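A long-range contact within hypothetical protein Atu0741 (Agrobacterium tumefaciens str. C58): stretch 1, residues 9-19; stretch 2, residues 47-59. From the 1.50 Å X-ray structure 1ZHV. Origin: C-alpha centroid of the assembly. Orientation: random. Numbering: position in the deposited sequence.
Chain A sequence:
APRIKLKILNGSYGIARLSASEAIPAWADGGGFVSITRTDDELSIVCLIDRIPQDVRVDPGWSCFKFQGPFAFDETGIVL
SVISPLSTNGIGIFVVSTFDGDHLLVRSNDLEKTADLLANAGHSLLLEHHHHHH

Stretch 1 (9-19) LNGSYGIARLS
Stretch 2, residues 47-59: CLIDRIPQDVRVD

Stretch 2 meets strand 13-18 of stretch 1 twice, antiparallel each time and on opposite edges: first through the strand end C47-L48, then, after a 3-10 segment (49-51) and a turn, through strand 57-59, whose N-to-C direction lies 146° from that of strand 13-18. Together the stretches bury 730 Å².

C47 (phi/psi -167/175, chi1 p) is extended and pairs with G14 (-142/157). G14 N donates to C47 O at 3.1 Å, while the return bond, C47 N to G14 O, is weak at 3.3 Å. L48 (-57/130) sits opposite Y13 (-108/160), their CA atoms 4.4 Å apart. Although both CB atoms point away overall, the m,t rotamer of L48 brings CD2 over one face of the Y13 ring (chi1 -73°, chi2 81°), 3.7 Å from its centroid, a CH-pi contact that suits a branched aliphatic chain beside an aromatic one. An ideal CB on G11 would clash with that methyl, and its phi/psi of 97/158 by itself calls for glycine.

At I49 (-51/-35) the chain leaves the extended form, and I49 N donates to S12 O at 2.9 Å. Its m,t side chain points toward stretch 1, with CG1 3.4 Å from G14 N; the bare G14 backbone leaves room where a CB would be tight against I49 CG1, I52 CD1 and V58 CG2. D50 joins through a water, which donates to D50 OD2 and accepts from S12 N. The bonds R51 N to L48 O (3.0 Å) and I52 N to I49 O (2.9 Å) hold the compact segment together.

I52 (-84/119; m,t) also points toward stretch 1, its CG2 4.2 Å from A16 CB. A type I turn, P53 to V56, then reverses the chain, with Q54 and D55 exposed and out of reach. V56 (-118/136, chi1 t) returns an apolar surface: V56 CG1 lies 3.8 Å from A16 CB and 3.7 Å from L18 CD1.

From here a second antiparallel ladder forms, on the other edge of strand 13-18. R17 N donates to R57 O at 2.9 Å, and a water bridges R57 N and R17 O. R57 (-65/136; m,t,m, chi4 -61°) and R17 (-121/121; t,t,t, chi4 178°) share a face, R17 NE 4.3 Å from R57 NH2; these like charges gain no attraction from each other. Beta-branched V58 (-153/148, chi1 p) and small A16 (-93/148) pair on the other face, CA to CA 4.2 Å, A16 CB to V58 CG2 4.5 Å. Finally D59 (-110/95, chi1 t) closes a reciprocal pair with I15 (-112/108): D59 N to I15 O is 2.8 Å and I15 N to D59 O 2.9 Å. The end of D59 leads away, its carboxylate hydrogen-bonded elsewhere in the structure.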

# COMPACT_ATOMS: atom_id res chain seq x y z
N LEU A 9 2.06 6.48 -5.07
CA LEU A 9 1.24 6.19 -6.25
C LEU A 9 0.06 7.15 -6.21
O LEU A 9 -0.39 7.57 -5.14
CB LEU A 9 0.72 4.74 -6.24
CG LEU A 9 1.66 3.59 -6.61
CD1 LEU A 9 2.75 3.46 -5.56
CD2 LEU A 9 0.85 2.30 -6.69
N ASN A 10 -0.44 7.48 -7.39
CA ASN A 10 -1.59 8.36 -7.52
C ASN A 10 -2.85 7.56 -7.21
O ASN A 10 -2.85 6.33 -7.33
CB ASN A 10 -1.70 8.91 -8.95
CG ASN A 10 -2.86 9.86 -9.11
OD1 ASN A 10 -2.95 10.85 -8.40
ND2 ASN A 10 -3.76 9.56 -10.04
N GLY A 11 -3.91 8.24 -6.78
CA GLY A 11 -5.17 7.56 -6.51
C GLY A 11 -5.48 7.17 -5.08
O GLY A 11 -4.59 7.03 -4.24
N SER A 12 -6.77 6.98 -4.83
CA SER A 12 -7.25 6.58 -3.52
C SER A 12 -7.55 5.09 -3.58
O SER A 12 -8.24 4.62 -4.49
CB SER A 12 -8.51 7.38 -3.17
OG SER A 12 -9.02 6.98 -1.92
N TYR A 13 -7.02 4.35 -2.61
CA TYR A 13 -7.23 2.91 -2.56
C TYR A 13 -8.15 2.44 -1.44
O TYR A 13 -8.39 3.15 -0.47
CB TYR A 13 -5.88 2.18 -2.42
CG TYR A 13 -5.08 2.20 -3.70
CD1 TYR A 13 -4.32 3.31 -4.06
CD2 TYR A 13 -5.15 1.13 -4.59
CE1 TYR A 13 -3.66 3.35 -5.28
CE2 TYR A 13 -4.49 1.17 -5.81
CZ TYR A 13 -3.75 2.28 -6.15
OH TYR A 13 -3.14 2.33 -7.38
N GLY A 14 -8.67 1.23 -1.60
CA GLY A 14 -9.55 0.66 -0.60
C GLY A 14 -9.27 -0.82 -0.48
O GLY A 14 -8.73 -1.42 -1.41
N ILE A 15 -9.61 -1.40 0.66
CA ILE A 15 -9.42 -2.83 0.90
C ILE A 15 -10.80 -3.46 0.97
O ILE A 15 -11.53 -3.27 1.95
CB ILE A 15 -8.72 -3.10 2.25
CG1 ILE A 15 -7.56 -2.13 2.46
CG2 ILE A 15 -8.25 -4.54 2.30
CD1 ILE A 15 -6.47 -2.23 1.44
N ALA A 16 -11.16 -4.22 -0.06
CA ALA A 16 -12.47 -4.85 -0.08
C ALA A 16 -12.45 -6.26 0.48
O ALA A 16 -11.45 -6.97 0.38
CB ALA A 16 -13.03 -4.87 -1.49
N ARG A 17 -13.56 -6.67 1.10
CA ARG A 17 -13.63 -8.02 1.61
C ARG A 17 -14.79 -8.75 0.96
O ARG A 17 -15.94 -8.33 1.06
CB ARG A 17 -13.78 -8.09 3.13
CG ARG A 17 -13.57 -9.52 3.60
CD ARG A 17 -14.03 -9.88 4.99
NE ARG A 17 -13.84 -11.32 5.17
CZ ARG A 17 -14.11 -12.00 6.29
NH1 ARG A 17 -14.59 -11.38 7.35
NH2 ARG A 17 -13.89 -13.31 6.33
N LEU A 18 -14.47 -9.85 0.28
CA LEU A 18 -15.46 -10.68 -0.41
C LEU A 18 -15.48 -12.07 0.21
O LEU A 18 -14.63 -12.39 1.03
CB LEU A 18 -15.10 -10.83 -1.89
CG LEU A 18 -15.45 -9.64 -2.79
CD1 LEU A 18 -14.55 -8.50 -2.38
CD2 LEU A 18 -15.28 -9.96 -4.29
N SER A 19 -16.45 -12.88 -0.21
CA SER A 19 -16.60 -14.25 0.27
C SER A 19 -15.39 -15.11 -0.11
O SER A 19 -14.89 -15.05 -1.23
CB SER A 19 -17.88 -14.87 -0.30
OG SER A 19 -18.05 -16.22 0.13
N CYS A 47 -7.49 -2.27 -4.40
CA CYS A 47 -7.49 -1.64 -5.72
C CYS A 47 -8.04 -0.24 -5.59
O CYS A 47 -8.47 0.17 -4.51
CB CYS A 47 -8.32 -2.46 -6.72
SG CYS A 47 -10.10 -2.51 -6.43
N LEU A 48 -8.02 0.51 -6.69
CA LEU A 48 -8.53 1.87 -6.67
C LEU A 48 -9.99 1.84 -6.22
O LEU A 48 -10.80 1.07 -6.73
CB LEU A 48 -8.40 2.50 -8.06
CG LEU A 48 -6.95 2.82 -8.46
CD1 LEU A 48 -6.88 3.23 -9.92
CD2 LEU A 48 -6.43 3.93 -7.56
N ILE A 49 -10.30 2.69 -5.24
CA ILE A 49 -11.65 2.79 -4.68
C ILE A 49 -12.73 2.96 -5.74
O ILE A 49 -13.84 2.46 -5.59
CB ILE A 49 -11.75 3.97 -3.69
CG1 ILE A 49 -10.75 3.78 -2.55
CG2 ILE A 49 -13.16 4.07 -3.15
CD1 ILE A 49 -10.82 4.86 -1.48
N ASP A 50 -12.39 3.68 -6.80
CA ASP A 50 -13.32 3.94 -7.89
C ASP A 50 -13.95 2.67 -8.46
O ASP A 50 -15.09 2.69 -8.92
CB ASP A 50 -12.62 4.69 -9.02
CG ASP A 50 -12.04 6.02 -8.57
OD1 ASP A 50 -12.77 6.79 -7.92
OD2 ASP A 50 -10.86 6.28 -8.88
N ARG A 51 -13.21 1.57 -8.42
CA ARG A 51 -13.70 0.30 -8.95
C ARG A 51 -14.45 -0.57 -7.95
O ARG A 51 -15.04 -1.58 -8.33
CB ARG A 51 -12.54 -0.52 -9.54
CG ARG A 51 -11.83 0.14 -10.70
CD ARG A 51 -11.28 -0.90 -11.66
NE ARG A 51 -10.23 -1.74 -11.09
CZ ARG A 51 -8.98 -1.34 -10.86
NH1 ARG A 51 -8.61 -0.10 -11.15
NH2 ARG A 51 -8.09 -2.19 -10.36
N ILE A 52 -14.42 -0.20 -6.67
CA ILE A 52 -15.10 -1.00 -5.66
C ILE A 52 -16.57 -0.63 -5.57
O ILE A 52 -16.92 0.51 -5.28
CB ILE A 52 -14.43 -0.82 -4.28
CG1 ILE A 52 -12.94 -1.17 -4.39
CG2 ILE A 52 -15.10 -1.72 -3.25
CD1 ILE A 52 -12.13 -0.84 -3.15
N PRO A 53 -17.47 -1.60 -5.85
CA PRO A 53 -18.92 -1.43 -5.82
C PRO A 53 -19.48 -1.11 -4.44
O PRO A 53 -18.84 -1.38 -3.42
CB PRO A 53 -19.44 -2.76 -6.35
CG PRO A 53 -18.34 -3.24 -7.24
CD PRO A 53 -17.12 -2.92 -6.40
N GLN A 54 -20.69 -0.56 -4.41
CA GLN A 54 -21.36 -0.19 -3.16
C GLN A 54 -21.96 -1.36 -2.39
O GLN A 54 -22.40 -1.20 -1.25
CB GLN A 54 -22.46 0.84 -3.44
CG GLN A 54 -21.96 2.14 -4.03
CD GLN A 54 -20.96 2.85 -3.13
OE1 GLN A 54 -20.68 2.40 -2.02
NE2 GLN A 54 -20.41 3.96 -3.61
N ASP A 55 -22.01 -2.54 -3.01
CA ASP A 55 -22.56 -3.73 -2.37
C ASP A 55 -21.46 -4.60 -1.77
O ASP A 55 -21.71 -5.74 -1.38
CB ASP A 55 -23.38 -4.54 -3.39
CG ASP A 55 -22.52 -5.21 -4.44
OD1 ASP A 55 -21.45 -4.65 -4.77
OD2 ASP A 55 -22.90 -6.29 -4.96
N VAL A 56 -20.23 -4.07 -1.70
CA VAL A 56 -19.10 -4.81 -1.14
C VAL A 56 -18.51 -4.14 0.10
O VAL A 56 -18.34 -2.92 0.15
CB VAL A 56 -17.96 -4.99 -2.21
CG1 VAL A 56 -16.76 -5.69 -1.60
CG2 VAL A 56 -18.48 -5.80 -3.39
N ARG A 57 -18.22 -4.95 1.12
CA ARG A 57 -17.63 -4.44 2.35
C ARG A 57 -16.25 -3.90 2.01
O ARG A 57 -15.50 -4.53 1.26
CB ARG A 57 -17.52 -5.54 3.41
CG ARG A 57 -18.85 -5.88 4.07
CD ARG A 57 -18.65 -6.58 5.40
NE ARG A 57 -18.02 -7.89 5.25
CZ ARG A 57 -18.55 -8.90 4.56
NH1 ARG A 57 -19.72 -8.75 3.96
NH2 ARG A 57 -17.92 -10.06 4.48
N VAL A 58 -15.92 -2.74 2.55
CA VAL A 58 -14.64 -2.14 2.23
C VAL A 58 -14.11 -1.22 3.32
O VAL A 58 -14.87 -0.59 4.05
CB VAL A 58 -14.74 -1.33 0.90
CG1 VAL A 58 -15.69 -0.16 1.06
CG2 VAL A 58 -13.36 -0.86 0.47
N ASP A 59 -12.79 -1.19 3.42
CA ASP A 59 -12.08 -0.34 4.36
C ASP A 59 -11.45 0.66 3.39
O ASP A 59 -10.38 0.41 2.82
CB ASP A 59 -11.00 -1.15 5.08
CG ASP A 59 -10.33 -0.37 6.19
OD1 ASP A 59 -10.22 0.86 6.06
OD2 ASP A 59 -9.89 -0.99 7.19
O HOH W 1 -8.31 7.41 -7.40
O HOH W 2 -18.51 -7.90 0.63